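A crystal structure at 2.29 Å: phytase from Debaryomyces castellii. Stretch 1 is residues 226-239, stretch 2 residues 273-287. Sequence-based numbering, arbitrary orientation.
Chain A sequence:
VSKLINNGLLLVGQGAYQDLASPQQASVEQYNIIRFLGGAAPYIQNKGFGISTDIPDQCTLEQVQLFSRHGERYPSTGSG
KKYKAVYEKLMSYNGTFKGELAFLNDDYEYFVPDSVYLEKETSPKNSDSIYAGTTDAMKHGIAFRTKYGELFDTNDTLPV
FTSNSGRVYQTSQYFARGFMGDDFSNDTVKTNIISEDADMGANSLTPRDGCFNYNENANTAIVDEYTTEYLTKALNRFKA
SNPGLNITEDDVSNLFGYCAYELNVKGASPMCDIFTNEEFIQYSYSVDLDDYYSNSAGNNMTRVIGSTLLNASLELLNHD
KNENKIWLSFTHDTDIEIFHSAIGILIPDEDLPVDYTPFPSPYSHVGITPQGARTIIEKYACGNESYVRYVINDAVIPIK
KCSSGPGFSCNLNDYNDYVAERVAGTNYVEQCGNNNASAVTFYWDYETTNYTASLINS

Stretch 1 226-239: YTTEYLTKALNRFK
Stretch 2, residues 273-287: DIFTNEEFIQYSYSV

A single arginine ties one helix to the start of another: in this phytase, Arg237 (chi1 t, chi2 t, chi3 p, chi4 -109°) grips both the carboxylate of Glu279 and the backbone just before that residue's helix. Arg237 NH1 donates to Glu279 OE2 at 2.8 Å and Arg237 NH2 to Glu279 OE1 at 2.9 Å, a salt bridge; Arg237 NH2 also donates a hydrogen bond to Ile274 O at 2.9 Å. Glu279 (m, t, chi3 -6°) is itself held in place, since Glu279 OE1 accepts from Thr276 N at 2.9 Å, while Thr276 OG1 caps Glu279 N at 3.3 Å.

The example illustrates a common pattern, a charged clamp at one end of a packed helix interface. Helices 229-239 and 277-287, both with regular helical backbone, run roughly antiparallel at 143°, their axes 10.0 Å apart. Register pairs Tyr226 with Ser286 (CA to CA 6.9 Å), Tyr230 with Glu279 (6.0 Å) and Ala234 with Phe275 (7.3 Å). At the centre Tyr230 (p, chi2 93°) is a knob among Glu279, Gln282, Tyr283 and Ser286; Gln282 CB lies 3.9 Å from the Tyr230 ring centroid, over its face. Toward one end, Tyr285 (t) turns its edge to the face of Tyr226 (t), planes at 78°. Toward the other, buried apolar side chains make van der Waals contact: Phe238 (m) CZ lies 3.6 Å from Ile274 (p, t) CD1, and Ala234 CB 4.0 Å from Phe275 CE1.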

# COMPACT_ATOMS: atom_id res chain seq x y z
N TYR A 226 1.86 7.17 37.09
CA TYR A 226 2.54 7.09 35.80
C TYR A 226 3.07 8.47 35.37
O TYR A 226 2.40 9.48 35.54
CB TYR A 226 1.61 6.49 34.75
CG TYR A 226 2.28 6.37 33.40
CD1 TYR A 226 3.34 5.48 33.20
CD2 TYR A 226 1.89 7.16 32.34
CE1 TYR A 226 3.96 5.38 31.99
CE2 TYR A 226 2.51 7.07 31.12
CZ TYR A 226 3.54 6.17 30.95
OH TYR A 226 4.16 6.06 29.71
N THR A 227 4.28 8.49 34.83
CA THR A 227 4.96 9.72 34.43
C THR A 227 4.12 10.71 33.62
O THR A 227 3.33 10.32 32.75
CB THR A 227 6.26 9.34 33.67
OG1 THR A 227 6.94 10.53 33.24
CG2 THR A 227 5.94 8.53 32.37
N THR A 228 4.27 12.00 33.92
CA THR A 228 3.67 13.10 33.16
C THR A 228 4.77 13.97 32.60
O THR A 228 4.51 14.99 32.01
CB THR A 228 2.76 14.00 34.05
OG1 THR A 228 3.47 14.35 35.26
CG2 THR A 228 1.54 13.25 34.56
N GLU A 229 6.02 13.56 32.79
CA GLU A 229 7.18 14.34 32.37
C GLU A 229 7.15 14.66 30.88
O GLU A 229 7.55 15.74 30.47
CB GLU A 229 8.47 13.63 32.74
CG GLU A 229 8.51 13.30 34.23
CD GLU A 229 9.65 12.37 34.63
OE1 GLU A 229 10.80 12.89 34.61
OE2 GLU A 229 9.38 11.13 34.97
N TYR A 230 6.64 13.74 30.07
CA TYR A 230 6.58 13.96 28.64
C TYR A 230 5.68 15.17 28.34
O TYR A 230 5.88 15.85 27.36
CB TYR A 230 6.10 12.69 27.91
CG TYR A 230 4.63 12.42 28.05
CD1 TYR A 230 3.73 12.88 27.10
CD2 TYR A 230 4.12 11.68 29.12
CE1 TYR A 230 2.36 12.62 27.20
CE2 TYR A 230 2.76 11.40 29.23
CZ TYR A 230 1.89 11.89 28.27
OH TYR A 230 0.53 11.68 28.37
N LEU A 231 4.70 15.42 29.20
CA LEU A 231 3.80 16.58 29.05
C LEU A 231 4.57 17.87 29.27
O LEU A 231 4.45 18.81 28.47
CB LEU A 231 2.60 16.48 29.99
CG LEU A 231 1.64 15.31 29.69
CD1 LEU A 231 0.69 15.17 30.87
CD2 LEU A 231 0.88 15.48 28.37
N THR A 232 5.40 17.89 30.30
CA THR A 232 6.23 19.03 30.59
C THR A 232 7.19 19.30 29.45
O THR A 232 7.38 20.46 29.04
CB THR A 232 6.98 18.77 31.85
OG1 THR A 232 6.02 18.51 32.88
CG2 THR A 232 7.71 20.04 32.30
N LYS A 233 7.78 18.23 28.91
CA LYS A 233 8.73 18.40 27.83
C LYS A 233 8.01 18.92 26.61
O LYS A 233 8.52 19.80 25.93
CB LYS A 233 9.46 17.10 27.50
CG LYS A 233 10.35 16.58 28.65
CD LYS A 233 10.88 15.19 28.33
CE LYS A 233 12.16 14.90 29.10
NZ LYS A 233 11.82 14.51 30.50
N ALA A 234 6.81 18.39 26.34
CA ALA A 234 6.08 18.83 25.16
C ALA A 234 5.77 20.33 25.33
O ALA A 234 6.13 21.12 24.47
CB ALA A 234 4.82 18.01 24.97
N LEU A 235 5.19 20.69 26.48
CA LEU A 235 4.91 22.07 26.84
C LEU A 235 6.12 22.99 26.70
O LEU A 235 6.04 24.04 26.08
CB LEU A 235 4.35 22.14 28.27
CG LEU A 235 3.80 23.49 28.73
CD1 LEU A 235 2.71 24.04 27.77
CD2 LEU A 235 3.27 23.37 30.12
N ASN A 236 7.24 22.58 27.27
CA ASN A 236 8.45 23.40 27.16
C ASN A 236 8.85 23.58 25.74
O ASN A 236 9.37 24.63 25.39
CB ASN A 236 9.63 22.81 27.96
CG ASN A 236 9.39 22.84 29.42
OD1 ASN A 236 8.57 23.62 29.89
ND2 ASN A 236 10.07 21.99 30.16
N ARG A 237 8.62 22.57 24.90
CA ARG A 237 8.92 22.73 23.48
C ARG A 237 8.02 23.79 22.84
O ARG A 237 8.46 24.60 22.01
CB ARG A 237 8.81 21.40 22.74
CG ARG A 237 9.32 21.44 21.31
CD ARG A 237 9.37 20.02 20.66
NE ARG A 237 8.03 19.41 20.55
CZ ARG A 237 7.56 18.39 21.26
NH1 ARG A 237 8.31 17.76 22.18
NH2 ARG A 237 6.30 17.97 21.04
N PHE A 238 6.76 23.78 23.23
CA PHE A 238 5.77 24.72 22.70
C PHE A 238 6.13 26.12 23.16
O PHE A 238 6.06 27.09 22.39
CB PHE A 238 4.37 24.32 23.17
CG PHE A 238 3.94 22.95 22.68
CD1 PHE A 238 4.58 22.36 21.58
CD2 PHE A 238 2.92 22.26 23.30
CE1 PHE A 238 4.20 21.11 21.12
CE2 PHE A 238 2.52 21.01 22.85
CZ PHE A 238 3.17 20.42 21.75
N LYS A 239 6.57 26.22 24.41
CA LYS A 239 6.96 27.51 25.01
C LYS A 239 8.20 28.05 24.36
O LYS A 239 8.27 29.24 24.09
CB LYS A 239 7.15 27.39 26.53
CG LYS A 239 5.85 27.22 27.27
CD LYS A 239 6.07 27.12 28.79
CE LYS A 239 4.74 27.14 29.50
NZ LYS A 239 4.88 26.85 30.97
N ASP A 273 -0.11 16.99 14.72
CA ASP A 273 1.29 17.20 14.29
C ASP A 273 2.22 17.74 15.33
O ASP A 273 3.38 17.92 15.05
CB ASP A 273 1.34 18.15 13.12
CG ASP A 273 0.50 17.68 12.02
OD1 ASP A 273 0.33 16.43 11.92
OD2 ASP A 273 -0.03 18.46 11.23
N ILE A 274 1.71 17.99 16.52
CA ILE A 274 2.53 18.71 17.52
C ILE A 274 3.26 17.75 18.45
O ILE A 274 4.08 18.17 19.26
CB ILE A 274 1.64 19.69 18.32
CG1 ILE A 274 0.73 18.92 19.27
CG2 ILE A 274 0.86 20.61 17.35
CD1 ILE A 274 -0.05 19.83 20.26
N PHE A 275 2.97 16.46 18.32
CA PHE A 275 3.59 15.48 19.23
C PHE A 275 4.56 14.55 18.53
O PHE A 275 4.40 14.24 17.32
CB PHE A 275 2.51 14.67 19.98
CG PHE A 275 1.69 15.50 20.92
CD1 PHE A 275 2.31 16.17 21.99
CD2 PHE A 275 0.32 15.62 20.75
CE1 PHE A 275 1.59 16.93 22.86
CE2 PHE A 275 -0.42 16.40 21.63
CZ PHE A 275 0.22 17.04 22.69
N THR A 276 5.55 14.10 19.29
CA THR A 276 6.47 13.08 18.83
C THR A 276 5.85 11.73 19.08
O THR A 276 4.99 11.61 19.93
CB THR A 276 7.82 13.16 19.56
OG1 THR A 276 7.63 12.91 20.96
CG2 THR A 276 8.44 14.58 19.43
N ASN A 277 6.32 10.70 18.36
CA ASN A 277 5.88 9.32 18.60
C ASN A 277 6.04 8.95 20.07
O ASN A 277 5.17 8.31 20.67
CB ASN A 277 6.68 8.34 17.74
CG ASN A 277 6.29 8.41 16.29
OD1 ASN A 277 5.94 9.49 15.78
ND2 ASN A 277 6.31 7.27 15.61
N GLU A 278 7.15 9.37 20.65
CA GLU A 278 7.45 9.03 22.02
C GLU A 278 6.40 9.63 22.99
O GLU A 278 6.07 9.02 23.98
CB GLU A 278 8.89 9.43 22.30
CG GLU A 278 9.22 9.63 23.77
CD GLU A 278 10.71 9.79 24.01
OE1 GLU A 278 11.41 10.42 23.16
OE2 GLU A 278 11.17 9.28 25.05
N GLU A 279 5.84 10.79 22.67
CA GLU A 279 4.81 11.39 23.49
C GLU A 279 3.49 10.67 23.31
O GLU A 279 2.82 10.39 24.29
CB GLU A 279 4.68 12.88 23.20
CG GLU A 279 5.87 13.65 23.72
CD GLU A 279 6.22 14.92 22.97
OE1 GLU A 279 5.63 15.26 21.90
OE2 GLU A 279 7.17 15.59 23.48
N PHE A 280 3.13 10.36 22.07
CA PHE A 280 1.92 9.59 21.81
C PHE A 280 1.96 8.26 22.54
O PHE A 280 0.95 7.82 23.09
CB PHE A 280 1.79 9.26 20.31
CG PHE A 280 1.30 10.38 19.49
CD1 PHE A 280 0.03 10.88 19.67
CD2 PHE A 280 2.10 10.89 18.47
CE1 PHE A 280 -0.45 11.94 18.87
CE2 PHE A 280 1.66 11.93 17.68
CZ PHE A 280 0.37 12.47 17.88
N ILE A 281 3.11 7.59 22.51
CA ILE A 281 3.21 6.27 23.13
C ILE A 281 3.01 6.34 24.66
O ILE A 281 2.39 5.44 25.28
CB ILE A 281 4.56 5.64 22.74
CG1 ILE A 281 4.53 5.21 21.26
CG2 ILE A 281 4.92 4.51 23.65
CD1 ILE A 281 5.93 4.90 20.66
N GLN A 282 3.52 7.40 25.28
CA GLN A 282 3.35 7.56 26.73
C GLN A 282 1.93 8.00 27.02
O GLN A 282 1.29 7.50 27.94
CB GLN A 282 4.35 8.57 27.29
CG GLN A 282 5.71 7.99 27.35
CD GLN A 282 6.76 9.05 27.50
OE1 GLN A 282 7.08 9.74 26.53
NE2 GLN A 282 7.29 9.18 28.69
N TYR A 283 1.42 8.94 26.21
CA TYR A 283 0.02 9.26 26.31
C TYR A 283 -0.83 7.98 26.23
O TYR A 283 -1.71 7.77 27.07
CB TYR A 283 -0.44 10.23 25.24
CG TYR A 283 -1.96 10.43 25.33
CD1 TYR A 283 -2.52 11.26 26.31
CD2 TYR A 283 -2.81 9.78 24.44
CE1 TYR A 283 -3.89 11.46 26.39
CE2 TYR A 283 -4.18 9.97 24.50
CZ TYR A 283 -4.72 10.82 25.49
OH TYR A 283 -6.07 11.02 25.57
N SER A 284 -0.59 7.19 25.18
CA SER A 284 -1.34 5.96 24.94
C SER A 284 -1.33 5.07 26.16
O SER A 284 -2.33 4.46 26.50
CB SER A 284 -0.73 5.20 23.78
OG SER A 284 -1.60 4.15 23.40
N TYR A 285 -0.17 4.97 26.80
CA TYR A 285 -0.06 4.06 27.92
C TYR A 285 -0.78 4.61 29.14
O TYR A 285 -1.32 3.83 29.95
CB TYR A 285 1.38 3.71 28.24
CG TYR A 285 1.44 2.67 29.33
CD1 TYR A 285 0.82 1.45 29.15
CD2 TYR A 285 2.05 2.95 30.56
CE1 TYR A 285 0.84 0.52 30.15
CE2 TYR A 285 2.09 2.01 31.56
CZ TYR A 285 1.48 0.80 31.35
OH TYR A 285 1.50 -0.18 32.32
N SER A 286 -0.84 5.94 29.28
CA SER A 286 -1.63 6.54 30.37
C SER A 286 -3.11 6.18 30.25
O SER A 286 -3.79 5.97 31.28
CB SER A 286 -1.41 8.06 30.48
OG SER A 286 -2.04 8.77 29.43
N VAL A 287 -3.59 6.13 29.01
CA VAL A 287 -4.94 5.69 28.72
C VAL A 287 -5.08 4.19 28.96
O VAL A 287 -6.06 3.76 29.54
CB VAL A 287 -5.44 6.04 27.26
CG1 VAL A 287 -6.84 5.46 27.02
CG2 VAL A 287 -5.45 7.53 27.03